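Local coordinates for protein xylulokinase (PDB 5VM1) that probably phosphorylates D-xylulose to D-xylulose 5-phosphate at the expense of ATP, as a member of the FGGY family of carbohydrate kinases, at residues K162-L165 and R166-L169; Q210-E213 and G214-A218; A433-G436 and A437-G441. All coordinates share one frame; numbering follows the deposited sequence.

Contact 1: residues K162-L165 and R166-L169; sequences KDYL and RLWL
R166 N to K162 O, L167 N to D163 O, W168 N to Y164 O and L169 N to L165 O are the i-to-i+4 bonds of a continuous alpha-helical turn, part of helix 161-170. Across this turn the polar contact is carried by D163 OD1, which accepts from R166 NH1 at 3.1 Å in a salt bridge and from K162 NZ at 2.9 Å. The two donors reach OD1 from opposite faces of the carboxylate, the arginine on the anti side and the lysine on the syn side. D163 and R166 run alongside each other in the same direction, with carboxylate and guanidinium planes 26° apart, and OD1 sits at the guanidinium edge, tilted somewhat from its plane. Bends at chi2 (-145°) and chi3 (-50°) in R166 swing the guanidinium back toward the start of the helix, where the aspartate can meet it. K162 NZ and R166 NH1 are 4.3 Å apart, both drawn to the one carboxylate oxygen between them. Beyond the turn, NZ also forms salt bridges with D176 and D179, D163 OD2 bonds S175 OG, and the arginine reaches the carbonyls of I174, A238 and G239, so this buried charge cluster joins the helix to neighbouring strands. The apolar flank is simpler. L165 and W168 extend side by side, and CD1 of L165 meets CE3 of the indole at 3.7 Å, an oblique approach. Y164 CD1 and L167 CD2 make a looser pair at 4.3 Å. An i, i+1, i+4 salt-bridge network of this kind, here on the buried side of helix 161-170, ties the helix to the central sheet of the N-terminal FGGY domain, with the K162 side chain about 7 Å from that of D14, a residue predicted to matter for activity.

Contact 2: residues Q210-E213 and G214-A218; sequences QLVE and GSEAA
A chi1 of 66° sets CG of E216 between its own backbone N and carbonyl carbon, and the chain then runs extended, carrying the carboxylate back across E213 to the amide of that residue. The turn it spans is a type I beta turn from E213 to E216, linking strand 210-212 to strand 217-220 at the edge of the main N-terminal sheet. Two hydrogen bonds tie its ends together. E216 N donates to E213 O at 3.0 Å, the bond that closes the turn, with the donor well above the carbonyl plane. In the other direction E213 N donates to E216 OE2, also at 3.0 Å and nearly straight at 168°, although it meets the carboxylate from above its plane. Thus both the N-H and the C=O of E213 are engaged by one residue, once through its backbone and once through its side chain. The same OE2 lies 3.6 Å from CB of V212, so the carboxylate rests against the end of the preceding strand. E213 turns its own acid elsewhere: the chain bends at chi2, its OE1 forms a salt bridge with R191, and the two carboxylate planes stand 80° apart. S215, at the corner of the turn, packs on L440 and I443 of helix 433-446. Past the turn the two strands touch through small apolar groups, CG2 of V212 meeting CB of A218 at 3.6 Å, while both residues lean on I174. A water molecule links the E213 carboxylate to the following amide, giving a hydrogen to E213 OE1 at 2.9 Å and accepting one from G214 N at 2.7 Å.

Contact 3: residues A433-G436 and A437-G441; sequences AAFG and AARLG
R439 N to F435 O, at 2.9 Å and 167°, is the straightest in a run of four i-to-i+4 backbone bonds that also joins A437 to A433, A438 to A434 and L440 to G436 in the first turns of helix 433-446. On the side where R439 and F435 project, the arginine chain passes obliquely over one face of the phenyl ring. Its CG stands 4.1 Å above the ring plane, displaced toward the rim, and its NE comes within 3.4 Å of F435 CE2. Seen from the arginine, that same ring carbon lies over a guanidinium face, yet the two planes are inclined by 34°, so the groups overlap partially and are not stacked flat. The phenylalanine is directed there by a chi1 of -180°, with CG anti to the backbone N. The guanidinium hydrogen bonds lead away from the helix, from NE to Q29 OE1 and from NH1 to the carbonyls of C249 and T455. Elsewhere the turn is lined by small residues: A433 and A434 pack on D14, and A433 and A437 on S84, bringing the helix backbone close to the sheet of the N-terminal domain. With its N-H groups turned to outside acceptors, the guanidinium offers its flat face to the phenyl ring, which suggests that hydrogen bonding and aromatic packing together limit its rotation.

Contact 1 and contact 2, with centres 13 Å apart, meet where R166 NH2 lies 3.3 Å from A218 O, a weak hydrogen bond from the helix to the outermost strand of the N-terminal sheet. Contact 2 in turn touches contact 3, 14 Å away between centres, through packing of S215 CB on L440 CD2 at 3.9 Å. Segment 210-218 therefore bridges contacts 1 and 3, through A218 and S215 respectively; these two do not touch, their nearest atoms being about 7 Å apart. Contact 3 lies closest to the predicted catalytic residues: the A433 side chain is about 3 Å from that of D14, predicted to matter for activity, and about 4 Å from that of D243, the predicted proton acceptor.

Contact 1: residues K162-L165 and R166-L169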
# COMPACT_ATOMS: atom_id res chain seq x y z
N LYS A 162 9.42 7.44 5.34
CA LYS A 162 9.30 8.72 4.66
C LYS A 162 9.50 9.88 5.63
O LYS A 162 9.91 10.97 5.22
CB LYS A 162 7.95 8.86 3.93
CG LYS A 162 6.81 9.37 4.78
CD LYS A 162 5.63 9.73 3.91
CE LYS A 162 4.53 10.36 4.74
NZ LYS A 162 4.46 9.81 6.14
N ASP A 163 9.19 9.66 6.92
CA ASP A 163 9.37 10.69 7.93
C ASP A 163 10.84 10.82 8.36
O ASP A 163 11.23 11.87 8.88
CB ASP A 163 8.44 10.42 9.11
CG ASP A 163 6.94 10.32 8.69
OD1 ASP A 163 6.49 11.06 7.77
OD2 ASP A 163 6.20 9.53 9.30
N TYR A 164 11.66 9.77 8.22
CA TYR A 164 13.10 9.96 8.38
C TYR A 164 13.66 10.77 7.23
O TYR A 164 14.64 11.52 7.38
CB TYR A 164 13.85 8.62 8.44
CG TYR A 164 15.34 8.81 8.67
CD1 TYR A 164 15.85 8.98 9.96
CD2 TYR A 164 16.23 8.85 7.62
CE1 TYR A 164 17.21 9.17 10.19
CE2 TYR A 164 17.62 9.03 7.83
CZ TYR A 164 18.09 9.20 9.11
OH TYR A 164 19.45 9.39 9.34
N LEU A 165 13.14 10.53 6.03
CA LEU A 165 13.53 11.35 4.90
C LEU A 165 13.14 12.81 5.13
O LEU A 165 13.90 13.72 4.80
CB LEU A 165 12.93 10.75 3.63
CG LEU A 165 13.60 11.08 2.30
CD1 LEU A 165 15.02 10.53 2.18
CD2 LEU A 165 12.73 10.55 1.19
N ARG A 166 11.96 13.05 5.72
CA ARG A 166 11.53 14.41 6.02
C ARG A 166 12.45 15.04 7.07
O ARG A 166 12.65 16.26 7.07
CB ARG A 166 10.07 14.44 6.49
CG ARG A 166 9.54 15.86 6.83
CD ARG A 166 8.55 15.86 8.00
NE ARG A 166 7.52 14.85 7.79
CZ ARG A 166 6.54 14.92 6.88
NH1 ARG A 166 5.67 13.91 6.78
NH2 ARG A 166 6.42 15.97 6.08
N LEU A 167 12.96 14.22 8.00
CA LEU A 167 13.89 14.73 9.01
C LEU A 167 15.15 15.24 8.35
O LEU A 167 15.68 16.30 8.71
CB LEU A 167 14.23 13.64 10.01
CG LEU A 167 15.24 13.99 11.11
CD1 LEU A 167 14.72 15.10 12.02
CD2 LEU A 167 15.61 12.76 11.89
N TRP A 168 15.65 14.50 7.35
CA TRP A 168 16.78 14.95 6.56
C TRP A 168 16.43 16.20 5.74
O TRP A 168 17.27 17.10 5.59
CB TRP A 168 17.26 13.79 5.67
CG TRP A 168 18.23 14.19 4.61
CD1 TRP A 168 19.46 14.72 4.79
CD2 TRP A 168 18.00 14.16 3.19
NE1 TRP A 168 20.03 15.00 3.57
CE2 TRP A 168 19.16 14.66 2.57
CE3 TRP A 168 16.94 13.74 2.38
CZ2 TRP A 168 19.29 14.76 1.18
CZ3 TRP A 168 17.07 13.84 0.99
CH2 TRP A 168 18.24 14.34 0.41
N LEU A 169 15.22 16.27 5.18
CA LEU A 169 14.83 17.39 4.31
C LEU A 169 14.53 18.66 5.11
O LEU A 169 14.94 19.75 4.71
CB LEU A 169 13.60 16.97 3.50
CG LEU A 169 13.81 15.94 2.38
CD1 LEU A 169 12.46 15.53 1.79
CD2 LEU A 169 14.70 16.55 1.30

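Contact 2: residues Q210-E213 and G214-A218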
# COMPACT_ATOMS: atom_id res chain seq x y z
N GLN A 210 5.27 14.62 15.57
CA GLN A 210 4.00 15.33 15.60
C GLN A 210 3.20 14.96 14.36
O GLN A 210 3.76 14.62 13.31
CB GLN A 210 4.22 16.85 15.70
N LEU A 211 1.87 14.96 14.51
CA LEU A 211 0.93 14.53 13.49
C LEU A 211 0.30 15.71 12.75
O LEU A 211 0.02 16.76 13.34
CB LEU A 211 -0.16 13.65 14.09
CG LEU A 211 0.40 12.35 14.68
CD1 LEU A 211 -0.63 11.68 15.54
CD2 LEU A 211 0.79 11.44 13.53
N VAL A 212 0.09 15.52 11.45
CA VAL A 212 -0.52 16.49 10.56
C VAL A 212 -1.34 15.69 9.55
O VAL A 212 -1.20 14.48 9.43
CB VAL A 212 0.51 17.36 9.81
CG1 VAL A 212 1.30 18.23 10.75
CG2 VAL A 212 1.44 16.49 8.97
N GLU A 213 -2.20 16.39 8.81
CA GLU A 213 -2.82 15.74 7.66
C GLU A 213 -1.84 15.72 6.50
O GLU A 213 -0.98 16.59 6.38
CB GLU A 213 -4.12 16.43 7.25
CG GLU A 213 -5.15 16.47 8.35
CD GLU A 213 -5.68 15.12 8.70
OE1 GLU A 213 -5.46 14.15 7.95
OE2 GLU A 213 -6.32 15.03 9.76
N GLY A 214 -1.94 14.67 5.68
CA GLY A 214 -0.96 14.46 4.63
C GLY A 214 -0.86 15.61 3.65
O GLY A 214 0.20 15.86 3.09
N SER A 215 -1.96 16.30 3.42
CA SER A 215 -2.00 17.39 2.47
C SER A 215 -1.69 18.74 3.10
O SER A 215 -1.70 19.76 2.39
CB SER A 215 -3.38 17.44 1.80
OG SER A 215 -4.36 17.60 2.79
N GLU A 216 -1.43 18.80 4.40
CA GLU A 216 -1.16 20.11 4.97
C GLU A 216 0.35 20.32 5.09
O GLU A 216 1.14 19.38 4.97
CB GLU A 216 -1.91 20.35 6.29
CG GLU A 216 -1.58 19.56 7.53
CD GLU A 216 -2.74 19.60 8.56
OE1 GLU A 216 -3.86 20.05 8.18
OE2 GLU A 216 -2.53 19.22 9.74
N ALA A 217 0.75 21.58 5.26
CA ALA A 217 2.17 21.94 5.26
C ALA A 217 2.83 21.39 6.50
O ALA A 217 2.30 21.56 7.61
CB ALA A 217 2.33 23.45 5.21
N ALA A 218 3.95 20.71 6.33
CA ALA A 218 4.57 19.98 7.43
C ALA A 218 6.10 20.03 7.32
O ALA A 218 6.79 19.02 7.15
CB ALA A 218 4.01 18.55 7.47
O HOH W 1 -3.50 12.61 6.53

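Contact 3: residues A433-G436 and A437-G441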
# COMPACT_ATOMS: atom_id res chain seq x y z
N ALA A 433 2.34 6.13 -6.35
CA ALA A 433 2.73 6.78 -5.10
C ALA A 433 3.52 8.06 -5.35
O ALA A 433 3.26 9.10 -4.71
CB ALA A 433 3.56 5.80 -4.27
N ALA A 434 4.47 8.04 -6.28
CA ALA A 434 5.27 9.24 -6.53
C ALA A 434 4.42 10.35 -7.12
O ALA A 434 4.68 11.53 -6.86
CB ALA A 434 6.46 8.93 -7.43
N PHE A 435 3.43 10.02 -7.93
CA PHE A 435 2.57 11.08 -8.45
C PHE A 435 1.65 11.63 -7.36
O PHE A 435 1.41 12.83 -7.30
CB PHE A 435 1.79 10.58 -9.65
CG PHE A 435 0.90 11.60 -10.25
CD1 PHE A 435 1.42 12.75 -10.81
CD2 PHE A 435 -0.47 11.39 -10.30
CE1 PHE A 435 0.59 13.69 -11.38
CE2 PHE A 435 -1.31 12.34 -10.87
CZ PHE A 435 -0.77 13.49 -11.41
N GLY A 436 1.14 10.76 -6.48
CA GLY A 436 0.36 11.24 -5.36
C GLY A 436 1.17 12.13 -4.44
O GLY A 436 0.67 13.13 -3.92
N ALA A 437 2.43 11.76 -4.23
CA ALA A 437 3.32 12.59 -3.44
C ALA A 437 3.51 13.97 -4.10
O ALA A 437 3.38 15.00 -3.44
CB ALA A 437 4.65 11.86 -3.25
N ALA A 438 3.75 14.01 -5.41
CA ALA A 438 3.84 15.31 -6.08
C ALA A 438 2.56 16.10 -5.88
O ALA A 438 2.60 17.28 -5.50
CB ALA A 438 4.11 15.12 -7.57
N ARG A 439 1.40 15.45 -6.05
CA ARG A 439 0.12 16.10 -5.82
C ARG A 439 -0.01 16.63 -4.39
O ARG A 439 -0.50 17.74 -4.18
CB ARG A 439 -1.01 15.14 -6.14
CG ARG A 439 -1.35 15.07 -7.61
CD ARG A 439 -2.49 14.11 -7.85
NE ARG A 439 -3.25 14.51 -9.02
CZ ARG A 439 -4.33 13.88 -9.45
NH1 ARG A 439 -4.78 12.81 -8.81
NH2 ARG A 439 -4.97 14.32 -10.51
N LEU A 440 0.43 15.84 -3.40
CA LEU A 440 0.34 16.34 -2.03
C LEU A 440 1.26 17.55 -1.84
O LEU A 440 0.88 18.54 -1.20
CB LEU A 440 0.67 15.21 -1.04
CG LEU A 440 -0.40 14.11 -0.89
CD1 LEU A 440 0.06 12.89 -0.09
CD2 LEU A 440 -1.70 14.64 -0.31
N GLY A 441 2.42 17.53 -2.48
CA GLY A 441 3.27 18.71 -2.46
C GLY A 441 2.59 19.91 -3.10
O GLY A 441 2.68 21.03 -2.58